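Local coordinates for protein putative phosphohydrolase (Shewanella amazonensis, PDB 3M1T) that is of undetermined function but is probably a phosphohydrolase or signal-transduction protein, with an all-helical HDOD domain related to HD-type phosphodiesterases, at residues Leu195-Gln200 / Pro210-Ala215; Met217-Lys222 / Ile245-Lys250. All coordinates share one frame; numbering follows the deposited sequence. Where two conformers were deposited one is given.

Contacts 1 and 2 follow one another along the chain and share helix 213-227: 195-200 packs on its N-terminal end, and 245-250 lies against its next turns. Their centres are about 11 Å apart, and both lie on the same side of the chain's centre, at about 12 and 15 Å from it. They also touch directly. Y211 OH of contact 1 lies 2.7 Å from A247 O of contact 2, a probable hydrogen bond to the last turn of helix 236-247, and K213 O packs 3.4 Å from I249 CD1. No ligand or metal lies among the atoms of either contact; together they join helices 193-200, 213-227 and 236-247.

Contact 1 (Leu195-Gln200 / Pro210-Ala215); sequences LVKGIQ and PYSKLA
The backbones come closest where G198, on helix 193-200, meets A215 in the first turn of helix 213-227, their CA atoms 3.9 Å apart, a close helix-helix approach in this all-helical HDOD protein. Glycine allows it, since a CB on G198 would clash with L214 CB; as it is, L214 CB rests on G198 CA at 3.9 Å. A215 CA also makes a C-H...O contact with G198 O. S212 is the N-cap of the second helix: its OG, anti to the backbone N (chi1 168°), accepts from A215 N at 3.1 Å in a nearly straight bond (162°). K197 reaches across to the second segment as a fully extended chain, its CD and CE alongside S212 CB. Its NZ donates to P210 O at 2.7 Å from above the carbonyl plane, 36° out of it, and a water that accepts from NZ donates to Y211 O. An alanine in place of K197 would remove both ties and the aliphatic cover over S212, which would probably leave the loop P210-S212 less firmly held. L195 CD2 meets L214 CD1 at 4.2 Å, and both leucines touch E130 of helix 128-137, while V196 and I199 pack against helix 178-188.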
# COMPACT_ATOMS: atom_id res chain seq x y z
N LEU A 195 3.49 -10.36 -1.31
CA LEU A 195 2.71 -9.16 -1.16
C LEU A 195 1.40 -9.47 -0.47
O LEU A 195 0.93 -8.77 0.44
CB LEU A 195 2.53 -8.45 -2.50
CG LEU A 195 3.79 -7.75 -3.01
CD1 LEU A 195 3.58 -7.25 -4.43
CD2 LEU A 195 4.17 -6.56 -2.15
N VAL A 196 0.69 -10.47 -1.00
CA VAL A 196 -0.61 -10.89 -0.46
C VAL A 196 -0.51 -11.19 1.05
O VAL A 196 -1.33 -10.68 1.83
CB VAL A 196 -1.17 -12.11 -1.24
CG1 VAL A 196 -2.46 -12.66 -0.55
CG2 VAL A 196 -1.38 -11.68 -2.72
N LYS A 197 0.49 -11.95 1.43
CA LYS A 197 0.65 -12.35 2.85
C LYS A 197 0.99 -11.12 3.71
O LYS A 197 0.49 -11.00 4.85
CB LYS A 197 1.69 -13.40 2.97
CG LYS A 197 1.85 -13.89 4.42
CD LYS A 197 3.03 -14.85 4.51
CE LYS A 197 3.13 -15.47 5.90
NZ LYS A 197 4.30 -16.37 5.93
N GLY A 198 1.75 -10.19 3.14
CA GLY A 198 2.07 -8.92 3.89
C GLY A 198 0.82 -8.16 4.21
O GLY A 198 0.59 -7.78 5.36
N ILE A 199 -0.04 -7.98 3.21
CA ILE A 199 -1.32 -7.30 3.38
C ILE A 199 -2.18 -8.03 4.42
O ILE A 199 -2.76 -7.42 5.31
CB ILE A 199 -2.08 -7.15 2.02
CG1 ILE A 199 -1.20 -6.36 1.05
CG2 ILE A 199 -3.44 -6.48 2.25
CD1 ILE A 199 -1.67 -6.55 -0.42
N GLN A 200 -2.30 -9.35 4.26
CA GLN A 200 -3.14 -10.19 5.10
C GLN A 200 -2.83 -10.04 6.60
O GLN A 200 -3.74 -9.94 7.40
CB GLN A 200 -2.98 -11.64 4.68
CG GLN A 200 -3.77 -12.59 5.51
CD GLN A 200 -3.43 -14.05 5.29
OE1 GLN A 200 -2.48 -14.41 4.53
NE2 GLN A 200 -4.19 -14.90 5.95
N PRO A 210 5.24 -19.14 8.70
CA PRO A 210 6.35 -18.34 9.26
C PRO A 210 6.05 -16.86 9.21
O PRO A 210 5.11 -16.41 8.55
CB PRO A 210 7.49 -18.66 8.30
CG PRO A 210 6.85 -19.03 7.03
CD PRO A 210 5.58 -19.67 7.37
N TYR A 211 6.88 -16.10 9.94
CA TYR A 211 6.73 -14.66 9.95
C TYR A 211 6.88 -14.02 8.61
O TYR A 211 7.74 -14.40 7.80
CB TYR A 211 7.83 -14.12 10.87
CG TYR A 211 7.70 -12.63 11.17
CD1 TYR A 211 6.75 -12.16 12.09
CD2 TYR A 211 8.55 -11.71 10.58
CE1 TYR A 211 6.66 -10.77 12.38
CE2 TYR A 211 8.46 -10.37 10.89
CZ TYR A 211 7.51 -9.91 11.74
OH TYR A 211 7.46 -8.55 11.99
N SER A 212 6.03 -13.03 8.35
CA SER A 212 6.12 -12.19 7.14
C SER A 212 6.77 -10.85 7.50
O SER A 212 6.19 -10.03 8.22
CB SER A 212 4.72 -11.89 6.61
OG SER A 212 4.73 -10.85 5.60
N LYS A 213 7.96 -10.64 6.95
CA LYS A 213 8.61 -9.32 7.13
C LYS A 213 7.77 -8.17 6.58
O LYS A 213 7.69 -7.10 7.18
CB LYS A 213 10.00 -9.30 6.57
CG LYS A 213 10.97 -10.21 7.34
CD LYS A 213 12.33 -10.31 6.63
CE LYS A 213 13.30 -11.18 7.48
NZ LYS A 213 14.49 -11.50 6.63
N LEU A 214 7.14 -8.39 5.42
CA LEU A 214 6.30 -7.34 4.87
C LEU A 214 5.14 -6.95 5.79
O LEU A 214 4.85 -5.77 5.92
CB LEU A 214 5.78 -7.72 3.48
CG LEU A 214 6.81 -7.63 2.39
CD1 LEU A 214 6.19 -8.31 1.13
CD2 LEU A 214 7.14 -6.12 1.99
N ALA A 215 4.50 -7.92 6.43
CA ALA A 215 3.43 -7.62 7.36
C ALA A 215 3.98 -6.84 8.55
O ALA A 215 3.33 -5.92 8.98
CB ALA A 215 2.72 -8.90 7.85
O HOH W 1 6.82 -15.12 5.14

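Contact 2 (Met217-Lys222 / Ile245-Lys250); sequences MLAMAK and ILAGIK
Helix 213-227 meets the C-terminal end of helix 236-247 and the turn after it, with CA atoms 5.8 Å apart at M220 and A247 and 6.6 Å apart at M217 and I249. Here the side of one helix packs against the C-terminal end of another, in an all-helical protein of the HDOD family, and the side-chain contacts between the segments are apolar. The small A247 permits the closer of these approaches: its CB faces the other helix, 4.1 Å from A219 CB and 4.2 Å from M220 CB. G248 then leaves helical geometry with a positive phi of 83°, and the chain turns so that I249 also faces helix 213-227. I249 has more of its surface buried by the other segment than any other residue of the contact, its two branches reaching different selenomethionines. CG1, anti to the backbone N (chi1 -171°), carries CD1 to 4.0 Å from M217 N and 4.2 Å from M217 CG, the two side chains crossing at about a right angle. L124 of helix 103-124 touches both M217 and I249, extending the apolar layer. M220, its CG also anti to the backbone N, runs out extended past A247 and crosses I249 nearly perpendicularly. There its SE atom packs on I249 CG2 at 3.6 Å.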
# COMPACT_ATOMS: atom_id res chain seq x y z
N MSE A 217 6.64 -4.90 8.52
CA MSE A 217 6.90 -3.54 7.99
C MSE A 217 5.63 -2.73 7.93
O MSE A 217 5.60 -1.52 8.29
CB MSE A 217 7.55 -3.58 6.59
CG MSE A 217 9.01 -4.03 6.59
SE MSE A 217 9.74 -4.06 4.85
CE MSE A 217 9.93 -5.97 4.56
N LEU A 218 4.54 -3.31 7.37
CA LEU A 218 3.28 -2.61 7.31
C LEU A 218 2.82 -2.20 8.70
O LEU A 218 2.41 -1.04 8.93
CB LEU A 218 2.16 -3.38 6.62
CG LEU A 218 2.19 -3.46 5.13
CD1 LEU A 218 1.02 -4.41 4.74
CD2 LEU A 218 2.08 -2.05 4.49
N ALA A 219 2.89 -3.13 9.63
CA ALA A 219 2.41 -2.82 11.00
C ALA A 219 3.16 -1.61 11.59
O ALA A 219 2.54 -0.68 12.15
CB ALA A 219 2.55 -4.03 11.88
N MSE A 220 4.47 -1.64 11.43
CA MSE A 220 5.34 -0.58 11.94
C MSE A 220 5.09 0.75 11.23
O MSE A 220 4.85 1.79 11.86
CB MSE A 220 6.79 -1.01 11.83
CG MSE A 220 7.77 0.09 12.21
SE MSE A 220 9.41 -0.71 12.84
CE MSE A 220 10.20 0.92 13.65
N ALA A 221 5.04 0.69 9.89
CA ALA A 221 4.87 1.88 9.05
C ALA A 221 3.50 2.53 9.30
O ALA A 221 3.38 3.76 9.37
CB ALA A 221 5.05 1.49 7.56
N LYS A 222 2.46 1.70 9.46
CA LYS A 222 1.13 2.23 9.75
C LYS A 222 1.05 3.01 11.07
O LYS A 222 0.40 4.03 11.14
CB LYS A 222 0.09 1.12 9.77
CG LYS A 222 -0.21 0.55 8.41
CD LYS A 222 -1.11 -0.66 8.53
CE LYS A 222 -2.53 -0.31 8.98
NZ LYS A 222 -3.33 -1.53 9.30
N ILE A 245 9.24 -3.72 18.59
CA ILE A 245 8.77 -4.84 19.42
C ILE A 245 7.32 -5.26 19.16
O ILE A 245 7.05 -6.46 19.07
CB ILE A 245 8.94 -4.51 20.93
CG1 ILE A 245 10.43 -4.47 21.26
CG2 ILE A 245 8.37 -5.62 21.86
CD1 ILE A 245 10.73 -3.75 22.61
N LEU A 246 6.40 -4.33 19.12
CA LEU A 246 5.00 -4.63 18.84
C LEU A 246 4.93 -5.33 17.49
O LEU A 246 4.22 -6.33 17.36
CB LEU A 246 4.14 -3.38 18.79
N ALA A 247 5.67 -4.85 16.48
CA ALA A 247 5.56 -5.43 15.14
C ALA A 247 6.32 -6.72 14.93
O ALA A 247 5.95 -7.47 14.01
CB ALA A 247 5.98 -4.44 14.10
N GLY A 248 7.36 -6.95 15.69
CA GLY A 248 8.23 -8.11 15.56
C GLY A 248 9.32 -8.07 14.51
O GLY A 248 9.89 -9.08 14.14
N ILE A 249 9.64 -6.86 14.01
CA ILE A 249 10.35 -6.70 12.71
C ILE A 249 11.90 -6.52 12.86
O ILE A 249 12.66 -6.66 11.90
CB ILE A 249 9.65 -5.54 11.90
CG1 ILE A 249 10.15 -5.42 10.44
CG2 ILE A 249 9.75 -4.25 12.61
CD1 ILE A 249 10.05 -6.70 9.64
N LYS A 250 12.36 -6.21 14.07
CA LYS A 250 13.80 -6.09 14.36
C LYS A 250 14.56 -5.17 13.40
O LYS A 250 15.56 -5.60 12.84
CB LYS A 250 14.44 -7.49 14.29
CG LYS A 250 14.30 -8.29 15.57
CD LYS A 250 15.62 -8.98 15.92